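Local atomic coordinates of DNA replication licensing factor MCM related protein (PDB entry 4ME3), a protein that probably binds single-stranded DNA through this N-terminal part of an archaeal MCM replicative helicase, whose full-length form is thought to unwind DNA using ATP. Residues Asn142-Leu153 with Ile181-Glu191. Residues are numbered along the deposited sequence; the frame is centred on the assembly and turned at random.
With ZN (zinc ion), chain B.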
# COMPACT_ATOMS: atom_id res chain seq x y z
N ASN A 142 6.95 3.61 8.87
CA ASN A 142 6.46 4.23 10.09
C ASN A 142 7.62 4.96 10.76
O ASN A 142 8.52 4.33 11.32
CB ASN A 142 5.85 3.20 11.04
CG ASN A 142 4.96 3.83 12.09
OD1 ASN A 142 4.49 4.96 11.92
ND2 ASN A 142 4.71 3.10 13.17
N ALA A 143 7.59 6.29 10.69
CA ALA A 143 8.72 7.11 11.12
C ALA A 143 8.59 7.55 12.57
O ALA A 143 7.57 8.13 12.96
CB ALA A 143 8.86 8.31 10.22
N ALA A 144 9.63 7.31 13.35
CA ALA A 144 9.69 7.76 14.74
C ALA A 144 10.26 9.18 14.81
O ALA A 144 11.34 9.44 14.30
CB ALA A 144 10.55 6.82 15.56
N PHE A 145 9.52 10.08 15.46
CA PHE A 145 9.98 11.45 15.65
C PHE A 145 10.09 11.79 17.13
O PHE A 145 9.14 11.59 17.89
CB PHE A 145 9.02 12.44 14.97
CG PHE A 145 9.10 12.42 13.47
CD1 PHE A 145 10.03 13.20 12.80
CD2 PHE A 145 8.23 11.65 12.72
CE1 PHE A 145 10.10 13.19 11.42
CE2 PHE A 145 8.29 11.64 11.34
CZ PHE A 145 9.23 12.41 10.70
N GLU A 146 11.25 12.31 17.54
CA GLU A 146 11.47 12.65 18.94
C GLU A 146 11.18 14.12 19.21
O GLU A 146 11.72 15.01 18.54
CB GLU A 146 12.90 12.31 19.35
CG GLU A 146 13.24 12.71 20.78
CD GLU A 146 14.63 12.29 21.19
OE1 GLU A 146 15.32 11.62 20.40
OE2 GLU A 146 15.05 12.65 22.32
N CYS A 147 10.32 14.37 20.19
CA CYS A 147 9.92 15.72 20.56
C CYS A 147 11.07 16.46 21.25
O CYS A 147 11.68 15.94 22.18
CB CYS A 147 8.71 15.67 21.50
SG CYS A 147 8.20 17.29 22.15
N SER A 148 11.35 17.68 20.80
CA SER A 148 12.44 18.46 21.37
C SER A 148 12.16 18.85 22.82
O SER A 148 13.08 19.18 23.57
CB SER A 148 12.69 19.72 20.53
OG SER A 148 11.52 20.51 20.42
N SER A 149 10.89 18.79 23.23
CA SER A 149 10.51 19.19 24.57
C SER A 149 10.50 18.02 25.56
O SER A 149 11.27 18.01 26.51
CB SER A 149 9.13 19.86 24.55
OG SER A 149 8.78 20.33 25.84
N CYS A 150 9.63 17.04 25.33
CA CYS A 150 9.48 15.92 26.25
C CYS A 150 10.30 14.71 25.82
O CYS A 150 10.40 13.72 26.55
CB CYS A 150 8.00 15.52 26.37
SG CYS A 150 7.30 14.76 24.88
N HIS A 151 10.87 14.77 24.62
CA HIS A 151 11.69 13.69 24.09
C HIS A 151 10.90 12.39 23.90
O HIS A 151 11.49 11.32 23.76
CB HIS A 151 12.91 13.45 24.98
CG HIS A 151 13.83 14.63 25.05
ND1 HIS A 151 14.51 15.11 23.95
CD2 HIS A 151 14.19 15.43 26.09
CE1 HIS A 151 15.24 16.15 24.30
NE2 HIS A 151 15.06 16.37 25.60
N GLY A 152 9.58 12.50 23.88
CA GLY A 152 8.73 11.36 23.59
C GLY A 152 8.70 11.10 22.10
O GLY A 152 9.13 11.95 21.31
N LEU A 153 8.18 9.95 21.70
CA LEU A 153 8.16 9.56 20.30
C LEU A 153 6.77 9.64 19.69
O LEU A 153 5.82 9.04 20.18
CB LEU A 153 8.69 8.14 20.14
CG LEU A 153 10.15 7.93 20.53
CD1 LEU A 153 10.51 6.45 20.45
CD2 LEU A 153 11.07 8.75 19.64
N ILE A 181 8.32 23.99 19.02
CA ILE A 181 9.12 22.79 19.21
C ILE A 181 9.52 22.22 17.85
O ILE A 181 8.93 22.57 16.83
CB ILE A 181 8.36 21.70 20.00
CG1 ILE A 181 7.16 21.19 19.20
CG2 ILE A 181 7.93 22.23 21.36
CD1 ILE A 181 6.46 20.01 19.83
N PHE A 182 10.52 21.34 17.85
CA PHE A 182 10.95 20.68 16.62
C PHE A 182 11.08 19.17 16.83
O PHE A 182 11.30 18.71 17.95
CB PHE A 182 12.27 21.26 16.12
CG PHE A 182 13.40 21.14 17.10
CD1 PHE A 182 14.20 20.01 17.11
CD2 PHE A 182 13.67 22.15 18.00
CE1 PHE A 182 15.25 19.89 18.01
CE2 PHE A 182 14.71 22.04 18.90
CZ PHE A 182 15.50 20.91 18.91
N PHE A 183 10.94 18.42 15.75
CA PHE A 183 10.98 16.96 15.82
C PHE A 183 12.24 16.40 15.16
O PHE A 183 12.63 16.83 14.07
CB PHE A 183 9.74 16.37 15.17
CG PHE A 183 8.47 16.64 15.93
CD1 PHE A 183 8.12 15.84 17.02
CD2 PHE A 183 7.63 17.68 15.57
CE1 PHE A 183 6.96 16.09 17.72
CE2 PHE A 183 6.47 17.92 16.28
CZ PHE A 183 6.13 17.13 17.35
N LYS A 184 12.85 15.43 15.82
CA LYS A 184 14.05 14.77 15.31
C LYS A 184 13.73 13.36 14.85
O LYS A 184 13.33 12.52 15.66
CB LYS A 184 15.13 14.73 16.40
CG LYS A 184 16.43 14.07 15.97
CD LYS A 184 17.47 14.09 17.08
CE LYS A 184 17.19 13.04 18.13
NZ LYS A 184 18.17 13.07 19.26
N LEU A 185 13.92 13.09 13.56
CA LEU A 185 13.70 11.75 13.02
C LEU A 185 14.67 10.75 13.64
O LEU A 185 15.87 11.02 13.75
CB LEU A 185 13.86 11.77 11.49
CG LEU A 185 13.63 10.45 10.75
CD1 LEU A 185 12.18 9.99 10.86
CD2 LEU A 185 14.03 10.59 9.29
N ARG A 186 14.15 9.60 14.05
CA ARG A 186 14.95 8.55 14.67
C ARG A 186 14.85 7.27 13.84
O ARG A 186 14.02 6.41 14.12
CB ARG A 186 14.46 8.27 16.08
CG ARG A 186 14.45 9.48 16.99
CD ARG A 186 15.86 9.92 17.35
NE ARG A 186 16.62 8.83 17.95
CZ ARG A 186 16.50 8.44 19.22
NH1 ARG A 186 15.63 9.04 20.03
NH2 ARG A 186 17.23 7.44 19.68
N PRO A 187 15.70 7.15 12.81
CA PRO A 187 15.64 6.01 11.89
C PRO A 187 15.74 4.65 12.58
O PRO A 187 15.04 3.71 12.20
CB PRO A 187 16.84 6.24 10.97
CG PRO A 187 17.11 7.70 11.04
CD PRO A 187 16.78 8.08 12.45
N ASN A 188 16.60 4.54 13.58
CA ASN A 188 16.81 3.25 14.23
C ASN A 188 15.60 2.78 15.05
O ASN A 188 15.52 1.61 15.42
CB ASN A 188 18.07 3.29 15.11
CG ASN A 188 19.33 3.49 14.30
OD1 ASN A 188 19.33 3.32 13.08
ND2 ASN A 188 20.42 3.84 14.97
N LEU A 189 14.67 3.69 15.31
CA LEU A 189 13.44 3.35 16.03
C LEU A 189 12.24 3.32 15.08
O LEU A 189 11.09 3.18 15.52
CB LEU A 189 13.18 4.36 17.14
CG LEU A 189 14.21 4.39 18.27
CD1 LEU A 189 13.98 5.59 19.16
CD2 LEU A 189 14.14 3.10 19.08
N SER A 190 12.51 3.46 13.79
CA SER A 190 11.46 3.51 12.79
C SER A 190 11.34 2.16 12.08
O SER A 190 12.23 1.32 12.17
CB SER A 190 11.76 4.60 11.76
OG SER A 190 11.90 5.87 12.39
N GLU A 191 10.23 1.97 11.39
CA GLU A 191 10.03 0.76 10.60
C GLU A 191 10.22 1.05 9.11
O GLU A 191 9.63 1.98 8.58
CB GLU A 191 8.64 0.18 10.85
CG GLU A 191 8.53 -0.55 12.18
CD GLU A 191 9.55 -1.66 12.32
OE1 GLU A 191 9.45 -2.65 11.56
OE2 GLU A 191 10.46 -1.54 13.17
ZN ZN B . 6.49 16.33 23.43
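Ser190 OG bridges the two segments: it accepts the backbone N-H of Ala144 across the contact at 2.9 Å, N to OG, in a nearly straight bond (177°), and donates its own proton to Arg186 O of its own loop, approaching above that carbonyl plane while Leu189 N reaches the same oxygen from the opposite face. A small hydroxyl suits this place because it seems to stand in for Arg186 O, which is turned into the loop where residues 186-190 leave the ladder. Without the hydroxyl, as with an alanine at Ser190, the buried Ala144 N-H would probably lose its acceptor and the loop one of its ties. Small Ala144 lets Leu189 close in, CB to CB 3.9 Å. Beyond the loop, antiparallel pairing resumes between Asn142 and Glu191. Toward the zinc end, Arg186 N bonds to Ala144 O, and Glu146 and Lys184 form a hydrogen-bonded pair. The extended Glu146 side chain, CG opposite the backbone N (chi1 177°), carries OE1 to Arg186 NH1 at 2.6 Å, a salt bridge whose hydrogen bond is weak, bent to 120°, and to Lys184 NZ at 3.4 Å; two cations probably stabilise its negative charge. Phe145, on the face opposite Glu146, takes Leu185 CD1 over its ring, 4.1 Å from the centroid, and packs its CD1 against Phe183 CB. At the far end serine suits position 148 because Ser148 OG accepts the N-H of Phe182 while its CB rests over the centre of the Phe182 ring, a CH-pi contact 3.4 Å from the centroid. Cys147 and Cys150 bind zinc, each SG 2.3 Å from the metal; Cys169 and Cys172 complete the four-cysteine site. The pairing thus builds the zinc-binding extension of the MCM OB domain, joining strand 183-185 to the end of strand 123-147, whose other edge pairs with strand 153-157.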